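Long-range contacts in 3-hydroxyadipyl-CoA dehydrogenase (Escherichia coli, PDB 3MOG), which catalyses the NAD-dependent oxidation of 3-hydroxyadipyl-CoA to 3-oxoadipyl-CoA in the phenylacetate degradation pathway: residues L295-D300 / I369-Q373; V292-E296 / T378-I382. All coordinates share one frame; numbering follows the deposited sequence.

Contact 1 (L295-D300 / I369-Q373); sequences LEAVSD and IYYLQ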
loop_
_atom_site.group_PDB
_atom_site.type_symbol
_atom_site.label_atom_id
_atom_site.label_comp_id
_atom_site.label_asym_id
_atom_site.label_seq_id
_atom_site.Cartn_x
_atom_site.Cartn_y
_atom_site.Cartn_z
ATOM N N LEU C 295 -31.404 -26.759 1.208
ATOM C CA LEU C 295 -32.698 -26.644 0.557
ATOM C C LEU C 295 -33.493 -27.945 0.620
ATOM O O LEU C 295 -32.929 -29.033 0.486
ATOM C CB LEU C 295 -32.512 -26.159 -0.880
ATOM C CG LEU C 295 -31.820 -24.788 -0.964
ATOM C CD1 LEU C 295 -31.174 -24.575 -2.335
ATOM C CD2 LEU C 295 -32.761 -23.604 -0.585
ATOM N N GLU C 296 -34.798 -27.823 0.866
ATOM C CA GLU C 296 -35.710 -28.974 0.893
ATOM C C GLU C 296 -35.700 -29.690 -0.454
ATOM O O GLU C 296 -35.444 -29.062 -1.493
ATOM C CB GLU C 296 -37.140 -28.541 1.241
ATOM C CG GLU C 296 -37.434 -28.433 2.741
ATOM C CD GLU C 296 -36.856 -27.179 3.388
ATOM O OE1 GLU C 296 -36.792 -26.120 2.722
ATOM O OE2 GLU C 296 -36.474 -27.250 4.575
ATOM N N ALA C 297 -35.959 -30.997 -0.425
ATOM C CA ALA C 297 -35.987 -31.810 -1.638
ATOM C C ALA C 297 -37.024 -31.283 -2.616
ATOM O O ALA C 297 -38.186 -31.068 -2.259
ATOM C CB ALA C 297 -36.247 -33.275 -1.316
ATOM N N VAL C 298 -36.577 -31.023 -3.838
ATOM C CA VAL C 298 -37.488 -30.713 -4.925
ATOM C C VAL C 298 -38.115 -32.051 -5.344
ATOM O O VAL C 298 -37.451 -33.096 -5.273
ATOM C CB VAL C 298 -36.763 -30.012 -6.098
ATOM C CG1 VAL C 298 -37.753 -29.242 -6.957
ATOM C CG2 VAL C 298 -35.714 -29.050 -5.568
ATOM N N SER C 299 -39.388 -32.016 -5.741
ATOM C CA SER C 299 -40.161 -33.229 -6.033
ATOM C C SER C 299 -39.666 -33.985 -7.273
ATOM O O SER C 299 -39.021 -33.406 -8.151
ATOM C CB SER C 299 -41.647 -32.888 -6.177
ATOM O OG SER C 299 -41.858 -31.971 -7.238
ATOM N N ASP C 300 -39.985 -35.281 -7.327
ATOM C CA ASP C 300 -39.621 -36.164 -8.446
ATOM C C ASP C 300 -40.248 -35.758 -9.782
ATOM O O ASP C 300 -39.813 -36.212 -10.840
ATOM C CB ASP C 300 -39.996 -37.615 -8.126
ATOM C CG ASP C 300 -39.106 -38.229 -7.061
ATOM O OD1 ASP C 300 -39.118 -37.746 -5.907
ATOM O OD2 ASP C 300 -38.402 -39.210 -7.379
ATOM N N ILE C 369 -30.962 -28.024 -8.764
ATOM C CA ILE C 369 -30.992 -28.345 -7.329
ATOM C C ILE C 369 -31.402 -29.809 -7.132
ATOM O O ILE C 369 -30.785 -30.525 -6.328
ATOM C CB ILE C 369 -31.931 -27.389 -6.519
ATOM C CG1 ILE C 369 -31.399 -25.956 -6.553
ATOM C CG2 ILE C 369 -32.094 -27.859 -5.058
ATOM C CD1 ILE C 369 -32.340 -24.903 -5.959
ATOM N N TYR C 370 -32.421 -30.239 -7.886
ATOM C CA TYR C 370 -32.910 -31.619 -7.847
ATOM C C TYR C 370 -31.788 -32.598 -8.189
ATOM O O TYR C 370 -31.509 -33.513 -7.418
ATOM C CB TYR C 370 -34.119 -31.834 -8.788
ATOM C CG TYR C 370 -34.585 -33.289 -8.852
ATOM C CD1 TYR C 370 -35.442 -33.819 -7.876
ATOM C CD2 TYR C 370 -34.153 -34.140 -9.876
ATOM C CE1 TYR C 370 -35.853 -35.159 -7.918
ATOM C CE2 TYR C 370 -34.550 -35.477 -9.927
ATOM C CZ TYR C 370 -35.403 -35.979 -8.949
ATOM O OH TYR C 370 -35.796 -37.300 -9.011
ATOM N N TYR C 371 -31.157 -32.389 -9.342
ATOM C CA TYR C 371 -30.053 -33.230 -9.800
ATOM C C TYR C 371 -28.985 -33.444 -8.733
ATOM O O TYR C 371 -28.507 -34.568 -8.542
ATOM C CB TYR C 371 -29.413 -32.642 -11.063
ATOM C CG TYR C 371 -28.139 -33.348 -11.468
ATOM C CD1 TYR C 371 -26.887 -32.737 -11.295
ATOM C CD2 TYR C 371 -28.178 -34.639 -12.000
ATOM C CE1 TYR C 371 -25.713 -33.391 -11.654
ATOM C CE2 TYR C 371 -27.012 -35.305 -12.358
ATOM C CZ TYR C 371 -25.785 -34.674 -12.190
ATOM O OH TYR C 371 -24.635 -35.334 -12.549
ATOM N N LEU C 372 -28.626 -32.361 -8.043
ATOM C CA LEU C 372 -27.580 -32.394 -7.034
ATOM C C LEU C 372 -27.992 -33.181 -5.803
ATOM O O LEU C 372 -27.205 -33.982 -5.286
ATOM C CB LEU C 372 -27.167 -30.970 -6.643
ATOM C CG LEU C 372 -26.393 -30.179 -7.701
ATOM C CD1 LEU C 372 -26.264 -28.718 -7.301
ATOM C CD2 LEU C 372 -25.033 -30.807 -7.936
ATOM N N GLN C 373 -29.227 -32.949 -5.352
ATOM C CA GLN C 373 -29.797 -33.606 -4.170
ATOM C C GLN C 373 -29.865 -35.116 -4.353
ATOM O O GLN C 373 -29.626 -35.875 -3.410
ATOM C CB GLN C 373 -31.195 -33.063 -3.874
ATOM C CG GLN C 373 -31.222 -31.707 -3.189
ATOM C CD GLN C 373 -32.621 -31.117 -3.125
ATOM O OE1 GLN C 373 -33.501 -31.483 -3.907
ATOM N NE2 GLN C 373 -32.831 -30.193 -2.197
#

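Contact 2 (V292-E296 / T378-I382); sequences VVGLE and TVLQI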
loop_
_atom_site.group_PDB
_atom_site.type_symbol
_atom_site.label_atom_id
_atom_site.label_comp_id
_atom_site.label_asym_id
_atom_site.label_seq_id
_atom_site.Cartn_x
_atom_site.Cartn_y
_atom_site.Cartn_z
ATOM N N VAL C 292 -26.968 -26.117 10.064
ATOM C CA VAL C 292 -27.323 -25.621 8.733
ATOM C C VAL C 292 -28.104 -26.693 7.976
ATOM O O VAL C 292 -27.692 -27.853 7.927
ATOM C CB VAL C 292 -26.089 -25.174 7.916
ATOM C CG1 VAL C 292 -25.725 -23.738 8.245
ATOM C CG2 VAL C 292 -24.908 -26.111 8.167
ATOM N N VAL C 293 -29.232 -26.296 7.397
ATOM C CA VAL C 293 -30.190 -27.259 6.846
ATOM C C VAL C 293 -29.909 -27.602 5.380
ATOM O O VAL C 293 -29.667 -28.766 5.042
ATOM C CB VAL C 293 -31.673 -26.786 7.015
ATOM C CG1 VAL C 293 -32.635 -27.864 6.532
ATOM C CG2 VAL C 293 -31.978 -26.419 8.472
ATOM N N GLY C 294 -29.945 -26.595 4.516
ATOM C CA GLY C 294 -29.896 -26.848 3.087
ATOM C C GLY C 294 -31.299 -26.899 2.523
ATOM O O GLY C 294 -32.270 -27.063 3.261
ATOM N N LEU C 295 -31.404 -26.759 1.208
ATOM C CA LEU C 295 -32.698 -26.644 0.557
ATOM C C LEU C 295 -33.493 -27.945 0.620
ATOM O O LEU C 295 -32.929 -29.033 0.486
ATOM C CB LEU C 295 -32.512 -26.159 -0.880
ATOM C CG LEU C 295 -31.820 -24.788 -0.964
ATOM C CD1 LEU C 295 -31.174 -24.575 -2.335
ATOM C CD2 LEU C 295 -32.761 -23.604 -0.585
ATOM N N GLU C 296 -34.798 -27.823 0.866
ATOM C CA GLU C 296 -35.710 -28.974 0.893
ATOM C C GLU C 296 -35.700 -29.690 -0.454
ATOM O O GLU C 296 -35.444 -29.062 -1.493
ATOM C CB GLU C 296 -37.140 -28.541 1.241
ATOM C CG GLU C 296 -37.434 -28.433 2.741
ATOM C CD GLU C 296 -36.856 -27.179 3.388
ATOM O OE1 GLU C 296 -36.792 -26.120 2.722
ATOM O OE2 GLU C 296 -36.474 -27.250 4.575
ATOM N N THR C 378 -25.899 -31.884 0.043
ATOM C CA THR C 378 -26.673 -30.820 0.674
ATOM C C THR C 378 -26.394 -29.526 -0.088
ATOM O O THR C 378 -25.256 -29.041 -0.109
ATOM C CB THR C 378 -26.275 -30.602 2.148
ATOM O OG1 THR C 378 -26.303 -31.847 2.858
ATOM C CG2 THR C 378 -27.223 -29.608 2.811
ATOM N N VAL C 379 -27.435 -28.982 -0.707
ATOM C CA VAL C 379 -27.330 -27.779 -1.531
ATOM C C VAL C 379 -27.630 -26.515 -0.729
ATOM O O VAL C 379 -28.755 -26.331 -0.265
ATOM C CB VAL C 379 -28.303 -27.844 -2.732
ATOM C CG1 VAL C 379 -28.121 -26.638 -3.644
ATOM C CG2 VAL C 379 -28.106 -29.122 -3.506
ATOM N N LEU C 380 -26.623 -25.648 -0.573
ATOM C CA LEU C 380 -26.813 -24.323 0.047
ATOM C C LEU C 380 -26.746 -23.236 -1.006
ATOM O O LEU C 380 -25.820 -23.215 -1.811
ATOM C CB LEU C 380 -25.751 -24.053 1.107
ATOM C CG LEU C 380 -25.726 -24.926 2.355
ATOM C CD1 LEU C 380 -24.449 -24.700 3.106
ATOM C CD2 LEU C 380 -26.913 -24.627 3.255
ATOM N N GLN C 381 -27.721 -22.332 -1.009
ATOM C CA GLN C 381 -27.758 -21.278 -2.017
ATOM C C GLN C 381 -27.214 -19.955 -1.486
ATOM O O GLN C 381 -27.653 -19.476 -0.433
ATOM C CB GLN C 381 -29.173 -21.092 -2.569
ATOM C CG GLN C 381 -29.200 -20.311 -3.866
ATOM C CD GLN C 381 -30.561 -20.303 -4.551
ATOM O OE1 GLN C 381 -31.505 -20.980 -4.126
ATOM N NE2 GLN C 381 -30.658 -19.538 -5.635
ATOM N N ILE C 382 -26.263 -19.366 -2.219
ATOM C CA ILE C 382 -25.627 -18.105 -1.805
ATOM C C ILE C 382 -25.676 -17.065 -2.925
ATOM O O ILE C 382 -26.226 -17.338 -3.986
ATOM C CB ILE C 382 -24.169 -18.339 -1.330
ATOM C CG1 ILE C 382 -23.282 -18.829 -2.475
ATOM C CG2 ILE C 382 -24.124 -19.353 -0.172
ATOM C CD1 ILE C 382 -21.791 -19.014 -2.079
#

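Contact 1 (L295-D300 / I369-Q373)
Q373 meets the loop 295-300 with an outstretched side chain: CG stands beside the backbone N (chi1 -78°), the chain beyond it is extended (chi2 171°), and the terminal amide is thereby carried across to the peptides of E296 and V298. The neighbouring Y370 has CG anti to its own N (chi1 176°), which swings the ring along the loop toward S299 and D300. The setting is the reduced Rossmann-fold domain, where the last turns of helix 362-373 are overlaid by the irregular linker that leads up to strand 307-309. Both ends of the Q373 amide are used. Q373 OE1 accepts the N-H of V298, 3.1 Å from V298 N, in the carbonyl plane of Q373 and on a lone pair. Q373 NE2 gives a nearly straight bond to E296 O at 2.9 Å; the acceptor lies close to the amide plane of Q373, although NE2 itself sits well above the carbonyl plane of E296. With acceptor and donor both engaged, the rotation of the amide is fixed and the linker backbone is bonded to the helix through a side chain. Apolar contacts fill in beside it. V298 CG2 meets I369 CG2 at 3.8 Å, the two side chains crossing at about a right angle, and L295 CD1 reaches I369 CD1 at the same separation. Behind this layer I369 rests on I354 of strand 351-356, so the loop is laid over a buried residue of the domain, while S303 and P304 also touch Y370. The tyrosine ring meets the loop mainly through backbone oxygens: V298 O lies at the ring edge, in its plane, 3.4 Å from Y370 CD1.

Contact 2 (V292-E296 / T378-I382)
L295 and V379 make the one hydrogen bond between the linker 292-296 and strand 378-381, one of the two outermost strands within this chain of the mixed sheet in the reduced Rossmann-fold domain. L295 N donates to V379 O at 3.1 Å. This single bond tacks an irregular segment onto the strand without making it a further strand of the sheet. Close packing against backbone atoms comes next, at G294. Its CA lies 3.6 Å from V379 O, and its backbone angles (phi 95°, psi 162°) would press a beta carbon against the preceding carbonyl oxygen. Such a carbon would also collide with T378 CG2, so the lack of a side chain lets the linker come this near. T378 places CG2 anti to its own N, and that methyl reaches V293 O at 3.4 Å. L295 CG lies 3.5 Å from V379 O, so the leucine runs past the carbonyl that its own N-H binds. Apolar contacts complete the interface. L380 sends its CB away from the linker, yet CD2 returns to within 3.7 Å of G294 CA. L295 CD1 packs on V379 CG1 at 3.9 Å and meets Q381 CB at 4.0 Å. The leucine thus ends against the side chains of V379 and Q381, which point to the same side of the strand. In the surrounding fold, strand 378-381 is paired through its backbone with strand 351-356, T378 and L380 both bonding to V352. V379 also packs on Q373 of helix 362-373, whereas L380 touches V215 of helix 213-223, the helix whose E214 and A218 meet V292.

Contacts 1 and 2 have centres about 10 Å apart, on the same side of the chain's centre, and share L295 and E296. Along the chain the linker comes first, running from 292-296 into 295-300 ahead of strand 307-309; helix 362-373 and strand 378-381 follow later, one after the other. The linker therefore passes first over the strand and then over the helix. Those two elements also touch directly, L372 CB lying 3.8 Å from V379 CG2. Together the contacts fasten the linker that follows helix 263-270 to the reduced Rossmann-fold domain at the 378-381 margin of its six-stranded sheet, before the chain enters that sheet at its other margin, strand 307-309.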